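Local structure of putative hemin transport system, substrate-binding protein (Burkholderia cenocepacia, 5Y89) at residues Lys6-Ile11 against Pro28-Val33; Lys107-Ala112 against Ala123-Phe128; Tyr53-Ser58 against Ser73-Pro78. The protein binds heme and probably delivers it to an inner-membrane ABC-type importer, as the periplasmic substrate-binding component of a hemin transport system. All coordinates share one frame; numbering follows the deposited sequence.

How the contacts relate
Contact 1 lies within the four-stranded parallel sheet, pairing an outermost strand with its neighbour; contact 3 joins two loops, one of which leaves strand 69-73 of that sheet. They meet at Ile11, whose O lies 2.9 Å from Ser73 N in a probable hydrogen bond and whose CG2 packs on Ala76, Gln54 and Leu57. Contact 2 touches neither, its nearest atoms being about 6 Å from contact 3 and about 7 Å from contact 1. Chemistry follows place. Backbone hydrogen bonds and aliphatic packing make the largely buried contact 1, mainly apolar side chains, with no hydrogen bond across, pack the partly buried helices of contact 2, and charge, amide and metal chemistry dominate contact 3 at the ligand.

Contact 1 of 3, residues Lys6-Ile11 against Pro28-Val33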
loop_
_atom_site.group_PDB
_atom_site.type_symbol
_atom_site.label_atom_id
_atom_site.label_comp_id
_atom_site.label_asym_id
_atom_site.label_seq_id
_atom_site.Cartn_x
_atom_site.Cartn_y
_atom_site.Cartn_z
ATOM N N LYS A 6 15.664 3.029 -23.191
ATOM C CA LYS A 6 14.245 3.495 -23.127
ATOM C C LYS A 6 13.936 4.068 -21.738
ATOM O O LYS A 6 14.301 3.485 -20.731
ATOM C CB LYS A 6 13.242 2.419 -23.440
ATOM C CG LYS A 6 12.560 2.598 -24.800
ATOM C CD LYS A 6 11.940 1.257 -25.234
ATOM C CE LYS A 6 10.456 1.254 -25.694
ATOM N NZ LYS A 6 9.660 0.153 -25.020
ATOM N N ARG A 7 13.347 5.249 -21.692
ATOM C CA ARG A 7 13.219 5.981 -20.402
ATOM C C ARG A 7 11.947 5.626 -19.715
ATOM O O ARG A 7 10.865 5.794 -20.305
ATOM C CB ARG A 7 13.284 7.500 -20.586
ATOM C CG ARG A 7 14.706 8.063 -20.931
ATOM C CD ARG A 7 14.652 9.519 -21.395
ATOM N NE ARG A 7 14.291 10.432 -20.282
ATOM C CZ ARG A 7 15.137 10.810 -19.321
ATOM N NH1 ARG A 7 16.405 10.393 -19.286
ATOM N NH2 ARG A 7 14.720 11.648 -18.401
ATOM N N VAL A 8 12.045 5.095 -18.492
ATOM C CA VAL A 8 10.886 4.594 -17.795
ATOM C C VAL A 8 10.570 5.410 -16.512
ATOM O O VAL A 8 11.479 5.753 -15.741
ATOM C CB VAL A 8 11.062 3.141 -17.360
ATOM C CG1 VAL A 8 9.747 2.601 -16.771
ATOM C CG2 VAL A 8 11.469 2.280 -18.540
ATOM N N ILE A 9 9.274 5.664 -16.307
ATOM C CA ILE A 9 8.726 6.228 -15.081
ATOM C C ILE A 9 7.762 5.219 -14.478
ATOM O O ILE A 9 6.908 4.658 -15.176
ATOM C CB ILE A 9 7.994 7.557 -15.348
ATOM C CG1 ILE A 9 8.984 8.617 -15.685
ATOM C CG2 ILE A 9 7.219 8.028 -14.102
ATOM C CD1 ILE A 9 8.348 9.858 -16.262
ATOM N N VAL A 10 7.873 5.015 -13.165
ATOM C CA VAL A 10 6.956 4.111 -12.428
ATOM C C VAL A 10 6.057 4.934 -11.486
ATOM O O VAL A 10 6.529 5.838 -10.794
ATOM C CB VAL A 10 7.673 3.031 -11.590
ATOM C CG1 VAL A 10 8.466 2.114 -12.491
ATOM C CG2 VAL A 10 8.648 3.639 -10.599
ATOM N N ILE A 11 4.771 4.599 -11.470
ATOM C CA ILE A 11 3.789 5.246 -10.656
ATOM C C ILE A 11 3.106 4.180 -9.802
ATOM O O ILE A 11 2.339 3.336 -10.336
ATOM C CB ILE A 11 2.682 5.966 -11.465
ATOM C CG1 ILE A 11 3.240 6.896 -12.486
ATOM C CG2 ILE A 11 1.739 6.718 -10.514
ATOM C CD1 ILE A 11 4.040 8.058 -11.954
ATOM N N PRO A 28 20.632 -2.384 -20.252
ATOM C CA PRO A 28 20.819 -1.777 -21.577
ATOM C C PRO A 28 19.531 -1.412 -22.355
ATOM O O PRO A 28 19.582 -0.593 -23.278
ATOM C CB PRO A 28 21.666 -2.821 -22.350
ATOM C CG PRO A 28 21.929 -3.943 -21.395
ATOM C CD PRO A 28 21.552 -3.506 -20.008
ATOM N N ARG A 29 18.392 -1.978 -22.007
ATOM C CA ARG A 29 17.176 -1.673 -22.766
ATOM C C ARG A 29 16.225 -0.687 -22.033
ATOM O O ARG A 29 15.388 -0.036 -22.619
ATOM C CB ARG A 29 16.512 -2.995 -23.063
ATOM C CG ARG A 29 15.807 -3.062 -24.410
ATOM C CD ARG A 29 15.570 -4.504 -24.898
ATOM N NE ARG A 29 14.181 -4.973 -24.582
ATOM C CZ ARG A 29 13.069 -4.621 -25.239
ATOM N NH1 ARG A 29 13.123 -3.740 -26.248
ATOM N NH2 ARG A 29 11.890 -5.143 -24.901
ATOM N N TYR A 30 16.394 -0.552 -20.751
ATOM C CA TYR A 30 15.391 0.168 -20.003
ATOM C C TYR A 30 16.094 0.865 -18.866
ATOM O O TYR A 30 16.806 0.230 -18.098
ATOM C CB TYR A 30 14.301 -0.771 -19.473
ATOM C CG TYR A 30 13.364 -1.300 -20.549
ATOM C CD1 TYR A 30 12.403 -0.469 -21.137
ATOM C CD2 TYR A 30 13.484 -2.638 -21.037
ATOM C CE1 TYR A 30 11.532 -0.959 -22.134
ATOM C CE2 TYR A 30 12.641 -3.149 -22.052
ATOM C CZ TYR A 30 11.664 -2.320 -22.609
ATOM O OH TYR A 30 10.848 -2.820 -23.576
ATOM N N ARG A 31 15.854 2.167 -18.694
ATOM C CA ARG A 31 16.421 2.961 -17.588
ATOM C C ARG A 31 15.281 3.648 -16.811
ATOM O O ARG A 31 14.446 4.367 -17.359
ATOM C CB ARG A 31 17.378 4.013 -18.134
ATOM C CG ARG A 31 18.531 4.343 -17.205
ATOM C CD ARG A 31 19.514 5.392 -17.777
ATOM N NE ARG A 31 19.189 6.769 -17.301
ATOM C CZ ARG A 31 19.316 7.895 -18.019
ATOM N NH1 ARG A 31 19.684 7.866 -19.319
ATOM N NH2 ARG A 31 19.043 9.075 -17.436
ATOM N N LEU A 32 15.235 3.402 -15.519
ATOM C CA LEU A 32 14.284 4.062 -14.649
ATOM C C LEU A 32 14.760 5.493 -14.421
ATOM O O LEU A 32 15.794 5.697 -13.846
ATOM C CB LEU A 32 14.229 3.352 -13.316
ATOM C CG LEU A 32 13.443 2.064 -13.304
ATOM C CD1 LEU A 32 13.586 1.415 -11.931
ATOM C CD2 LEU A 32 11.978 2.231 -13.608
ATOM N N VAL A 33 13.966 6.468 -14.844
ATOM C CA VAL A 33 14.376 7.884 -14.753
ATOM C C VAL A 33 13.556 8.694 -13.760
ATOM O O VAL A 33 13.916 9.829 -13.476
ATOM C CB VAL A 33 14.283 8.604 -16.119
ATOM C CG1 VAL A 33 15.391 8.116 -17.064
ATOM C CG2 VAL A 33 12.878 8.406 -16.759
#
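Val8 and Leu32, like Lys6 and Tyr30, are paired neighbours on the parallel strands of a beta-alpha-beta unit made of strand 6-11, helix 13-21 and strand 30-35. Backbone hydrogen bonds hold the register, among them Val33 N to Val8 O at 2.7 Å. The face bearing Val8 and Leu32 meets the crossover helix through Leu32 on Ala19 and Phe20, a place suited to aliphatic residues. With its CG1 anti to the backbone N (chi1 -173°), Val8 splits its branches: CG1 goes to Leu32 CD2, while CG2 lies 3.9 Å from Tyr30 CD1. Leu32 CD2 also crosses to Val10 CG1, at 3.7 Å. Lys6 runs alongside Tyr30, its aliphatic chain following the ring and its NZ ending near the ring edge, without a hydrogen bond to the hydroxyl.

On the other face, Arg7 bends at chi3 (69°), which brings its guanidinium over Val33. NE and NH2 are engaged by Arg66 O and Leu65 O, which fixes the plane and probably eases the nearness of Arg31, whose guanidinium is turned 80° from it. Val33 CG1 presses on one face of the Arg7 group, 3.3 Å from NH1.

Contact 2 of 3, residues Lys107-Ala112 against Ala123-Phe128; sequences KITGVA and ALLQRF
Ile108 is the bump of this contact, and Leu124, Leu125 and Phe128 form the hollow that receives it. Helices 101-115 and 118-140 make an antiparallel hairpin, their axes here 9.6 Å apart at closest approach, with 173° between their N-to-C directions. Ile108 points toward the other helix and meets it with two separate branches. Its CG2 methyl settles low, against the backbone of the opposite helix, 3.9 Å from Leu125 N and 4.0 Å from Leu124 CD2. The longer arm reaches further along the groove: with chi2 at 164° it is extended, and CD1 comes to rest over one face of the Phe128 ring. This CH-pi contact measures 4.3 Å from CD1 to the ring centroid.

A beta-branched residue suits this place because its two arms can touch the floor and the wall of the hollow at once. Leu124 supplies one side and also touches Leu22; Phe128 supplies another, its ring resting on Val104 as well. At the more exposed margin Leu125 swings CD2 beside Thr109, 3.9 Å from OG1. That hydroxyl stands next to its own backbone N and makes a weak hydrogen bond with Arg105 O one turn earlier, a common way for threonine to sit in a helix, while Leu125 also lies on Arg105.

Helix 118-140 continues toward the second sheet of the chain, as does the long linking helix of related periplasmic heme and siderophore binders. No hydrogen bond or salt bridge crosses between the segments, so their association rests on shape and on the burial of apolar surface.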
loop_
_atom_site.group_PDB
_atom_site.type_symbol
_atom_site.label_atom_id
_atom_site.label_comp_id
_atom_site.label_asym_id
_atom_site.label_seq_id
_atom_site.Cartn_x
_atom_site.Cartn_y
_atom_site.Cartn_z
ATOM N N LYS A 107 1.850 -8.135 -10.973
ATOM C CA LYS A 107 2.850 -7.088 -10.911
ATOM C C LYS A 107 4.246 -7.652 -11.146
ATOM O O LYS A 107 5.033 -7.085 -11.922
ATOM C CB LYS A 107 2.804 -6.324 -9.580
ATOM C CG LYS A 107 1.567 -5.476 -9.427
ATOM C CD LYS A 107 1.604 -4.685 -8.144
ATOM C CE LYS A 107 0.238 -4.034 -7.823
ATOM N NZ LYS A 107 0.234 -3.352 -6.485
ATOM N N ILE A 108 4.564 -8.748 -10.478
ATOM C CA ILE A 108 5.885 -9.370 -10.657
ATOM C C ILE A 108 6.106 -9.787 -12.119
ATOM O O ILE A 108 7.120 -9.434 -12.721
ATOM C CB ILE A 108 6.066 -10.589 -9.735
ATOM C CG1 ILE A 108 6.166 -10.126 -8.293
ATOM C CG2 ILE A 108 7.326 -11.375 -10.100
ATOM C CD1 ILE A 108 5.961 -11.229 -7.281
ATOM N N THR A 109 5.139 -10.534 -12.657
ATOM C CA THR A 109 5.201 -11.056 -14.022
ATOM C C THR A 109 5.130 -9.923 -15.073
ATOM O O THR A 109 5.910 -9.914 -16.018
ATOM C CB THR A 109 4.072 -12.086 -14.247
ATOM O OG1 THR A 109 4.310 -13.234 -13.418
ATOM C CG2 THR A 109 4.042 -12.578 -15.667
ATOM N N GLY A 110 4.209 -8.968 -14.868
ATOM C CA GLY A 110 3.948 -7.891 -15.849
ATOM C C GLY A 110 5.104 -6.899 -15.952
ATOM O O GLY A 110 5.464 -6.426 -17.055
ATOM N N VAL A 111 5.701 -6.581 -14.801
ATOM C CA VAL A 111 6.848 -5.683 -14.763
ATOM C C VAL A 111 8.078 -6.381 -15.398
ATOM O O VAL A 111 8.843 -5.760 -16.148
ATOM C CB VAL A 111 7.157 -5.208 -13.332
ATOM C CG1 VAL A 111 8.495 -4.462 -13.245
ATOM C CG2 VAL A 111 6.032 -4.316 -12.829
ATOM N N ALA A 112 8.266 -7.658 -15.090
ATOM C CA ALA A 112 9.338 -8.454 -15.730
ATOM C C ALA A 112 9.220 -8.398 -17.232
ATOM O O ALA A 112 10.199 -8.134 -17.898
ATOM C CB ALA A 112 9.314 -9.878 -15.229
ATOM N N ALA A 123 11.904 -16.321 -11.128
ATOM C CA ALA A 123 12.618 -16.616 -9.853
ATOM C C ALA A 123 12.003 -15.839 -8.678
ATOM O O ALA A 123 11.803 -16.405 -7.596
ATOM C CB ALA A 123 14.121 -16.304 -9.977
ATOM N N LEU A 124 11.677 -14.567 -8.885
ATOM C CA LEU A 124 11.025 -13.759 -7.801
ATOM C C LEU A 124 9.630 -14.284 -7.502
ATOM O O LEU A 124 9.240 -14.411 -6.343
ATOM C CB LEU A 124 10.987 -12.259 -8.153
ATOM C CG LEU A 124 10.288 -11.326 -7.171
ATOM C CD1 LEU A 124 10.929 -11.342 -5.778
ATOM C CD2 LEU A 124 10.209 -9.900 -7.719
ATOM N N LEU A 125 8.891 -14.610 -8.561
ATOM C CA LEU A 125 7.541 -15.195 -8.425
ATOM C C LEU A 125 7.574 -16.465 -7.589
ATOM O O LEU A 125 6.790 -16.638 -6.687
ATOM C CB LEU A 125 6.950 -15.515 -9.829
ATOM C CG LEU A 125 5.498 -16.067 -9.901
ATOM C CD1 LEU A 125 4.504 -15.090 -9.202
ATOM C CD2 LEU A 125 5.098 -16.454 -11.325
ATOM N N GLN A 126 8.499 -17.349 -7.912
ATOM C CA GLN A 126 8.626 -18.624 -7.214
ATOM C C GLN A 126 8.962 -18.394 -5.741
ATOM O O GLN A 126 8.420 -19.059 -4.865
ATOM C CB GLN A 126 9.714 -19.461 -7.890
ATOM C CG GLN A 126 10.218 -20.689 -7.150
ATOM C CD GLN A 126 11.393 -21.292 -7.910
ATOM O OE1 GLN A 126 11.347 -21.434 -9.136
ATOM N NE2 GLN A 126 12.476 -21.596 -7.208
ATOM N N ARG A 127 9.867 -17.447 -5.472
ATOM C CA ARG A 127 10.281 -17.129 -4.098
ATOM C C ARG A 127 9.131 -16.454 -3.324
ATOM O O ARG A 127 8.878 -16.781 -2.159
ATOM C CB ARG A 127 11.524 -16.282 -4.156
ATOM C CG ARG A 127 12.264 -16.008 -2.828
ATOM C CD ARG A 127 13.558 -15.238 -3.055
ATOM N NE ARG A 127 13.541 -13.791 -2.695
ATOM C CZ ARG A 127 14.529 -12.956 -3.001
ATOM N NH1 ARG A 127 15.618 -13.419 -3.643
ATOM N NH2 ARG A 127 14.440 -11.666 -2.655
ATOM N N PHE A 128 8.434 -15.553 -4.009
ATOM C CA PHE A 128 7.223 -14.918 -3.470
ATOM C C PHE A 128 6.139 -15.921 -3.082
ATOM O O PHE A 128 5.598 -15.850 -1.976
ATOM C CB PHE A 128 6.658 -13.934 -4.502
ATOM C CG PHE A 128 5.370 -13.297 -4.093
ATOM C CD1 PHE A 128 5.374 -12.146 -3.298
ATOM C CD2 PHE A 128 4.145 -13.846 -4.487
ATOM C CE1 PHE A 128 4.189 -11.562 -2.899
ATOM C CE2 PHE A 128 2.954 -13.271 -4.077
ATOM C CZ PHE A 128 2.976 -12.120 -3.292
#

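Contact 3 of 3, residues Tyr53-Ser58 against Ser73-Pro78; sequences YQRALS and SAEAGP. With HEM (protoporphyrin IX containing Fe), chain C.
Arg55 and Glu75 lie side by side and join through a salt bridge, Arg55 NH2 to Glu75 OE1 at 3.0 Å. The acceptor lies near the guanidinium plane and is met on its anti side, with the two flat groups 61° apart. Arg55 leaves the backbone with CG beside its own N (chi1 -62°) and then runs extended to NE, which carries the guanidinium to the porphyrin. One face of the group covers the heme near C1A, and Gln54 OE1 lies over the opposite face. NH2 serves a second acceptor, heme O1D at 2.8 Å, and NH1 shares that oxygen while also donating to Tyr53 OH at 2.8 Å. Arginine suits the place because one flat cation can serve a propionate, a carboxylate and the ligand oxygen together; the negative charges around it probably balance its own.

Gln54 is fully extended, and its amide NE2 holds the other oxygen of the same propionate, O2D, at 2.6 Å. Its chain passes Ala76, while OE1 lies near Ser73, whose OG is hydrogen-bonded to Glu97 and closes an ST turn by accepting from Glu75 N. That bond ties down the backbone from which the Glu75 side chain starts, itself extended toward Arg55.

Behind these side chains the loops are tied by backbone: Gly77 N to Gln54 O, and Leu57 N to Gly77 O, each 2.9 Å. Leu57 packs CD1 on Ala76, and a cis peptide precedes Pro78, whose CD packs 3.4 Å from Leu57 O. Tyr53, at the start of a type I turn to Ala56, binds the iron through OH at 2.0 Å, giving a tyrosine-ligated, arginine-supported heme site as in several periplasmic heme-binding proteins of bacterial uptake systems.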
loop_
_atom_site.group_PDB
_atom_site.type_symbol
_atom_site.label_atom_id
_atom_site.label_comp_id
_atom_site.label_asym_id
_atom_site.label_seq_id
_atom_site.Cartn_x
_atom_site.Cartn_y
_atom_site.Cartn_z
ATOM N N TYR A 53 2.496 12.916 -6.972
ATOM C CA TYR A 53 1.889 11.863 -6.161
ATOM C C TYR A 53 0.930 11.053 -7.024
ATOM O O TYR A 53 0.178 11.602 -7.808
ATOM C CB TYR A 53 1.107 12.468 -4.946
ATOM C CG TYR A 53 0.212 11.486 -4.191
ATOM C CD1 TYR A 53 0.734 10.321 -3.658
ATOM C CD2 TYR A 53 -1.158 11.688 -4.079
ATOM C CE1 TYR A 53 -0.083 9.376 -3.023
ATOM C CE2 TYR A 53 -1.985 10.788 -3.413
ATOM C CZ TYR A 53 -1.449 9.599 -2.897
ATOM O OH TYR A 53 -2.279 8.647 -2.180
ATOM N N GLN A 54 0.965 9.758 -6.832
ATOM C CA GLN A 54 0.198 8.769 -7.550
ATOM C C GLN A 54 -1.230 9.149 -7.887
ATOM O O GLN A 54 -1.684 8.874 -9.009
ATOM C CB GLN A 54 0.160 7.510 -6.674
ATOM C CG GLN A 54 -0.621 6.328 -7.242
ATOM C CD GLN A 54 -0.420 5.049 -6.467
ATOM O OE1 GLN A 54 -1.225 4.134 -6.537
ATOM N NE2 GLN A 54 0.681 4.956 -5.750
ATOM N N ARG A 55 -1.949 9.708 -6.914
ATOM C CA ARG A 55 -3.384 9.983 -7.108
ATOM C C ARG A 55 -3.680 11.458 -7.431
ATOM O O ARG A 55 -4.817 11.824 -7.562
ATOM C CB ARG A 55 -4.196 9.499 -5.900
ATOM C CG ARG A 55 -4.113 7.984 -5.674
ATOM C CD ARG A 55 -4.784 7.490 -4.400
ATOM N NE ARG A 55 -4.572 6.057 -4.225
ATOM C CZ ARG A 55 -3.441 5.485 -3.834
ATOM N NH1 ARG A 55 -2.365 6.211 -3.528
ATOM N NH2 ARG A 55 -3.342 4.151 -3.779
ATOM N N ALA A 56 -2.663 12.266 -7.622
ATOM C CA ALA A 56 -2.860 13.713 -7.915
ATOM C C ALA A 56 -1.790 14.137 -8.909
ATOM O O ALA A 56 -1.148 15.174 -8.755
ATOM C CB ALA A 56 -2.807 14.582 -6.635
ATOM N N LEU A 57 -1.649 13.341 -9.978
ATOM C CA LEU A 57 -0.625 13.599 -10.990
ATOM C C LEU A 57 -0.988 14.779 -11.862
ATOM O O LEU A 57 -2.148 15.036 -12.175
ATOM C CB LEU A 57 -0.428 12.372 -11.863
ATOM C CG LEU A 57 0.035 11.119 -11.126
ATOM C CD1 LEU A 57 -0.223 9.895 -11.977
ATOM C CD2 LEU A 57 1.491 11.238 -10.767
ATOM N N SER A 58 0.032 15.483 -12.285
ATOM C CA SER A 58 -0.037 16.431 -13.364
ATOM C C SER A 58 0.636 15.741 -14.614
ATOM O O SER A 58 1.673 15.117 -14.488
ATOM C CB SER A 58 0.741 17.751 -12.976
ATOM O OG SER A 58 0.620 18.669 -14.061
ATOM N N SER A 73 0.101 1.976 -11.533
ATOM C CA SER A 73 -1.017 1.410 -10.804
ATOM C C SER A 73 -2.329 1.867 -11.421
ATOM O O SER A 73 -2.460 2.992 -11.913
ATOM C CB SER A 73 -1.000 1.863 -9.340
ATOM O OG SER A 73 -2.264 1.558 -8.667
ATOM N N ALA A 74 -3.313 0.975 -11.399
ATOM C CA ALA A 74 -4.699 1.297 -11.808
ATOM C C ALA A 74 -5.283 2.393 -10.955
ATOM O O ALA A 74 -6.176 3.067 -11.431
ATOM C CB ALA A 74 -5.630 0.046 -11.777
ATOM N N GLU A 75 -4.766 2.602 -9.744
ATOM C CA GLU A 75 -5.232 3.718 -8.901
ATOM C C GLU A 75 -4.511 5.044 -9.136
ATOM O O GLU A 75 -4.817 6.040 -8.481
ATOM C CB GLU A 75 -5.178 3.331 -7.398
ATOM C CG GLU A 75 -6.223 2.273 -7.016
ATOM C CD GLU A 75 -6.116 1.766 -5.579
ATOM O OE1 GLU A 75 -5.167 2.059 -4.871
ATOM O OE2 GLU A 75 -6.970 1.058 -5.117
ATOM N N ALA A 76 -3.559 5.083 -10.041
ATOM C CA ALA A 76 -2.953 6.374 -10.425
ATOM C C ALA A 76 -3.951 7.255 -11.156
ATOM O O ALA A 76 -4.778 6.778 -11.899
ATOM C CB ALA A 76 -1.723 6.161 -11.285
ATOM N N GLY A 77 -3.882 8.546 -10.940
ATOM C CA GLY A 77 -4.854 9.458 -11.527
ATOM C C GLY A 77 -4.461 10.859 -11.181
ATOM O O GLY A 77 -3.376 11.090 -10.607
ATOM N N PRO A 78 -5.292 11.839 -11.514
ATOM C CA PRO A 78 -6.625 11.669 -12.052
ATOM C C PRO A 78 -6.658 11.149 -13.510
ATOM O O PRO A 78 -5.639 11.203 -14.205
ATOM C CB PRO A 78 -7.266 13.118 -11.929
ATOM C CG PRO A 78 -6.071 14.012 -12.098
ATOM C CD PRO A 78 -4.936 13.281 -11.365
HETATM C CHA HEM C . -2.410 4.903 -0.452
HETATM C CHB HEM C . -5.620 8.512 -0.297
HETATM C CHC HEM C . -2.009 11.728 0.194
HETATM C CHD HEM C . 1.167 8.131 0.163
HETATM C C1A HEM C . -3.562 5.625 -0.447
HETATM C C2A HEM C . -4.828 5.044 -0.632
HETATM C C3A HEM C . -5.742 6.046 -0.572
HETATM C C4A HEM C . -5.039 7.256 -0.388
HETATM C CMA HEM C . -7.222 5.901 -0.823
HETATM C CAA HEM C . -5.090 3.565 -0.790
HETATM C CBA HEM C . -5.389 2.972 0.617
HETATM C CGA HEM C . -6.105 1.615 0.563
HETATM O O1A HEM C . -6.367 1.016 -0.542
HETATM O O2A HEM C . -6.414 1.071 1.671
HETATM C C1B HEM C . -4.904 9.687 -0.017
HETATM C C2B HEM C . -5.521 10.993 0.028
HETATM C C3B HEM C . -4.535 11.940 0.201
HETATM C C4B HEM C . -3.261 11.133 0.123
HETATM C CMB HEM C . -7.010 11.266 0.060
HETATM C CAB HEM C . -4.649 13.448 0.366
HETATM C CBB HEM C . -5.805 14.165 0.243
HETATM C C1C HEM C . -0.803 11.057 0.166
HETATM C C2C HEM C . 0.506 11.656 0.141
HETATM C C3C HEM C . 1.377 10.567 0.162
HETATM C C4C HEM C . 0.593 9.384 0.208
HETATM C CMC HEM C . 0.878 13.132 0.105
HETATM C CAC HEM C . 2.856 10.477 0.098
HETATM C CBC HEM C . 3.550 11.568 0.009
HETATM C C1D HEM C . 0.411 6.978 0.022
HETATM C C2D HEM C . 1.055 5.639 0.048
HETATM C C3D HEM C . 0.087 4.774 -0.185
HETATM C C4D HEM C . -1.168 5.557 -0.264
HETATM C CMD HEM C . 2.529 5.352 0.179
HETATM C CAD HEM C . 0.220 3.271 -0.289
HETATM C CBD HEM C . 1.064 2.817 -1.484
HETATM C CGD HEM C . 0.524 3.339 -2.803
HETATM O O1D HEM C . -0.684 3.725 -2.910
HETATM O O2D HEM C . 1.306 3.389 -3.797
HETATM N NA HEM C . -3.688 7.008 -0.435
HETATM N NB HEM C . -3.596 9.844 -0.148
HETATM N NC HEM C . -0.678 9.740 0.018
HETATM N ND HEM C . -0.904 6.892 -0.262
HETATM FE FE HEM C . -2.130 8.314 -0.242
#